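Probable methyltransferase (Bordetella pertussis, PDB 3KTY) is probably an RNA methyltransferase of the SpoU/TrmH family, this N-terminal piece carrying the SPOUT domain expected to bind S-adenosylmethionine. Local coordinates at residues A[99-102]-A[103-106]; A[131-134]-A[135-138]. One frame throughout, in Å; residues are numbered along the deposited sequence.

In the fold
Both interactions are helix starts closed by a capping box, and they come in series along one SPOUT domain. In interaction 1 the short edge strand 100-101 (as counted within this chain) turns into helix 102-115; in interaction 2 the loop after strand 121-125 turns into helix 134-138. Their centres lie 18 Å apart and their nearest atoms about 9 Å, so they do not touch. Strand 142-145 joins them indirectly: it follows helix 134-138 in the chain and pairs beside strand 100-101 in the parallel sheet. Interaction 1 faces the second subunit, whereas no other chain of the assembly reaches interaction 2, whose loop probably borders the S-adenosylmethionine site, as in relatives.

Interaction 1. Residues A[99-102]-A[103-106]; sequences PCDI and REAA
Two carboxylates, Asp101 and Glu104, stack with their planes 30° apart and Asp101 OD1 only 3.5 Å from Glu104 OE1. What draws these like charges together is a capping box at the start of helix 102-115. Asp101 is the N-cap: with its CG held between the backbone N and the carbonyl carbon (chi1 64°), OD1 turns back to accept from Glu104 N at 2.8 Å, nearly straight. Glu104, its chain extended beyond CG, crosses the Asp101 side chain at about a right angle, and its OE1 takes Asp101 N at 2.7 Å through the anti lone pair. Glu104 also has a second conformer, so the stack and this bond are less certain. Behind the cap Ala105 N bonds Asp101 O at 2.9 Å, and Cys100 SG rests on Ala105 CB at 3.9 Å.

The other oxygen, Asp101 OD2, is hydrogen-bonded to Tyr170 OH of the second subunit, and Arg103 forms salt bridges through NE with Glu167 of its own chain and through NH2 with Glu167 of the second subunit. Asp101 therefore serves helix cap and dimer interface at once; the helix-start N-H groups probably offset part of the carboxylate repulsion and would tend to keep Asp101 ionised.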
loop_
_atom_site.group_PDB
_atom_site.type_symbol
_atom_site.label_atom_id
_atom_site.label_comp_id
_atom_site.label_asym_id
_atom_site.label_seq_id
_atom_site.Cartn_x
_atom_site.Cartn_y
_atom_site.Cartn_z
ATOM N N PRO A 99 -1.413 7.409 -19.102
ATOM C CA PRO A 99 -1.275 5.979 -19.423
ATOM C C PRO A 99 -2.313 5.208 -18.621
ATOM O O PRO A 99 -3.033 5.830 -17.811
ATOM C CB PRO A 99 0.131 5.627 -18.935
ATOM C CG PRO A 99 0.436 6.655 -17.871
ATOM C CD PRO A 99 -0.416 7.877 -18.123
ATOM N N CYS A 100 -2.405 3.895 -18.827
ATOM C CA CYS A 100 -3.382 3.142 -18.055
ATOM C C CYS A 100 -2.932 3.125 -16.581
ATOM O O CYS A 100 -1.743 3.180 -16.279
ATOM C CB CYS A 100 -3.620 1.741 -18.632
ATOM S SG CYS A 100 -2.623 0.442 -17.909
ATOM N N ASP A 101 -3.885 3.096 -15.665
ATOM C CA ASP A 101 -3.532 3.111 -14.267
ATOM C C ASP A 101 -3.398 1.704 -13.739
ATOM O O ASP A 101 -3.848 0.749 -14.364
ATOM C CB ASP A 101 -4.537 3.928 -13.425
ATOM C CG ASP A 101 -5.954 3.332 -13.401
ATOM O OD1 ASP A 101 -6.158 2.089 -13.424
ATOM O OD2 ASP A 101 -6.887 4.149 -13.324
ATOM N N ILE A 102 -2.806 1.593 -12.562
ATOM C CA ILE A 102 -2.499 0.304 -11.964
ATOM C C ILE A 102 -3.742 -0.567 -11.826
ATOM O O ILE A 102 -3.644 -1.776 -11.782
ATOM C CB ILE A 102 -1.811 0.493 -10.576
ATOM C CG1 ILE A 102 -1.346 -0.834 -10.023
ATOM C CG2 ILE A 102 -2.755 1.202 -9.562
ATOM C CD1 ILE A 102 -0.227 -1.439 -10.840
ATOM N N ARG A 103 -4.915 0.050 -11.729
ATOM C CA ARG A 103 -6.147 -0.720 -11.582
ATOM C C ARG A 103 -6.573 -1.366 -12.929
ATOM O O ARG A 103 -6.940 -2.517 -12.960
ATOM C CB ARG A 103 -7.243 0.135 -10.937
ATOM C CG ARG A 103 -8.648 -0.396 -11.068
ATOM C CD ARG A 103 -9.223 -0.971 -9.772
ATOM N NE ARG A 103 -8.752 -0.382 -8.503
ATOM C CZ ARG A 103 -9.532 0.199 -7.596
ATOM N NH1 ARG A 103 -10.842 0.337 -7.827
ATOM N NH2 ARG A 103 -9.013 0.630 -6.451
ATOM N N GLU A 104 -6.500 -0.598 -14.012
ATOM C CA GLU A 104 -6.624 -1.131 -15.367
ATOM C C GLU A 104 -5.546 -2.207 -15.652
ATOM O O GLU A 104 -5.819 -3.262 -16.224
ATOM C CB GLU A 104 -6.579 0.024 -16.390
ATOM C CG GLU A 104 -7.709 1.044 -16.176
ATOM C CD GLU A 104 -7.469 2.431 -16.795
ATOM O OE1 GLU A 104 -6.321 2.921 -16.803
ATOM O OE2 GLU A 104 -8.453 3.048 -17.256
ATOM N N ALA A 105 -4.332 -1.956 -15.209
ATOM C CA ALA A 105 -3.246 -2.834 -15.515
ATOM C C ALA A 105 -3.481 -4.179 -14.826
ATOM O O ALA A 105 -3.342 -5.259 -15.442
ATOM C CB ALA A 105 -1.912 -2.192 -15.163
ATOM N N ALA A 106 -3.905 -4.126 -13.576
ATOM C CA ALA A 106 -4.276 -5.345 -12.852
ATOM C C ALA A 106 -5.377 -6.164 -13.544
ATOM O O ALA A 106 -5.265 -7.383 -13.657
ATOM C CB ALA A 106 -4.665 -5.028 -11.427
#

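Interaction 2. Residues A[131-134]-A[135-138]; sequences GLTN and AQIE
The side-chain amide of Gln136 is flanked on its two faces by neighbours from the loop: Thr133 lies over one, with CG2 3.9 Å from Gln136 CD, while Leu132 CD2 sits on the other, 3.9 Å from Gln136 OE1. At the oxygen end of this amide, Thr133 N donates to Gln136 OE1 at 3.2 Å, almost straight at 175° but tilted 17° from the carbonyl plane toward the face that Thr133 covers. The extended Gln136 chain, its CG next to its own backbone N, brings the amide back past the helix start to meet that N-H.

The other half of the box is the N-cap Thr133. A chi1 of 79° swings Thr133 OG1 toward the helix, where it accepts from Gln136 N at 3.0 Å; a weak second bond links the same N-H to Thr133 O. Thr133 O also takes Ile137 N at 3.0 Å, starting the regular helical pattern. Leu132 CB packs against Ile137 CG1 at 3.6 Å, joining the residue just before the cap to the first turn, and both Leu132 and Gln136 touch Thr16 of strand 11-16.

Reciprocal bonds between Thr133 and Gln136 make a capping box, with Gln136 as the partner inside the helix. The loop it closes follows strand 121-125 and probably corresponds to the one that, in relatives with the trefoil-knotted SPOUT fold, lines the cofactor site.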
loop_
_atom_site.group_PDB
_atom_site.type_symbol
_atom_site.label_atom_id
_atom_site.label_comp_id
_atom_site.label_asym_id
_atom_site.label_seq_id
_atom_site.Cartn_x
_atom_site.Cartn_y
_atom_site.Cartn_z
ATOM N N GLY A 131 14.227 6.818 -11.998
ATOM C CA GLY A 131 13.183 6.120 -12.720
ATOM C C GLY A 131 13.720 5.082 -13.685
ATOM O O GLY A 131 14.835 4.593 -13.541
ATOM N N LEU A 132 12.903 4.740 -14.670
ATOM C CA LEU A 132 13.266 3.751 -15.665
ATOM C C LEU A 132 13.759 4.479 -16.890
ATOM O O LEU A 132 13.200 5.502 -17.269
ATOM C CB LEU A 132 12.051 2.901 -16.029
ATOM C CG LEU A 132 11.521 1.937 -14.975
ATOM C CD1 LEU A 132 10.103 1.570 -15.280
ATOM C CD2 LEU A 132 12.375 0.712 -14.954
ATOM N N THR A 133 14.805 3.965 -17.521
ATOM C CA THR A 133 15.341 4.683 -18.677
ATOM C C THR A 133 14.333 4.541 -19.794
ATOM O O THR A 133 13.470 3.651 -19.744
ATOM C CB THR A 133 16.711 4.162 -19.143
ATOM O OG1 THR A 133 16.537 2.968 -19.916
ATOM C CG2 THR A 133 17.617 3.877 -17.958
ATOM N N ASN A 134 14.416 5.417 -20.790
ATOM C CA ASN A 134 13.456 5.354 -21.882
ATOM C C ASN A 134 13.546 3.994 -22.566
ATOM O O ASN A 134 12.529 3.386 -22.930
ATOM C CB ASN A 134 13.625 6.529 -22.856
ATOM C CG ASN A 134 12.579 7.632 -22.618
ATOM O OD1 ASN A 134 11.755 7.536 -21.698
ATOM N ND2 ASN A 134 12.603 8.671 -23.448
ATOM N N ALA A 135 14.773 3.503 -22.677
ATOM C CA ALA A 135 15.048 2.219 -23.296
ATOM C C ALA A 135 14.528 1.050 -22.473
ATOM O O ALA A 135 14.151 0.029 -23.022
ATOM C CB ALA A 135 16.541 2.071 -23.539
ATOM N N GLN A 136 14.527 1.180 -21.154
ATOM C CA GLN A 136 13.971 0.133 -20.315
ATOM C C GLN A 136 12.448 0.097 -20.491
ATOM O O GLN A 136 11.831 -0.959 -20.707
ATOM C CB GLN A 136 14.383 0.355 -18.864
ATOM C CG GLN A 136 15.878 0.132 -18.659
ATOM C CD GLN A 136 16.333 0.268 -17.204
ATOM O OE1 GLN A 136 15.947 1.209 -16.484
ATOM N NE2 GLN A 136 17.181 -0.673 -16.773
ATOM N N ILE A 137 11.851 1.275 -20.442
ATOM C CA ILE A 137 10.436 1.407 -20.711
ATOM C C ILE A 137 10.037 0.848 -22.074
ATOM O O ILE A 137 9.052 0.126 -22.178
ATOM C CB ILE A 137 10.001 2.865 -20.571
ATOM C CG1 ILE A 137 10.109 3.277 -19.096
ATOM C CG2 ILE A 137 8.589 3.064 -21.117
ATOM C CD1 ILE A 137 9.848 4.746 -18.831
ATOM N N GLU A 138 10.811 1.143 -23.110
ATOM C CA GLU A 138 10.483 0.627 -24.448
ATOM C C GLU A 138 10.445 -0.900 -24.511
ATOM O O GLU A 138 9.774 -1.465 -25.372
ATOM C CB GLU A 138 11.391 1.189 -25.557
ATOM C CG GLU A 138 10.725 1.068 -26.951
ATOM C CD GLU A 138 11.611 1.468 -28.151
ATOM O OE1 GLU A 138 12.766 1.916 -27.954
ATOM O OE2 GLU A 138 11.136 1.334 -29.307
#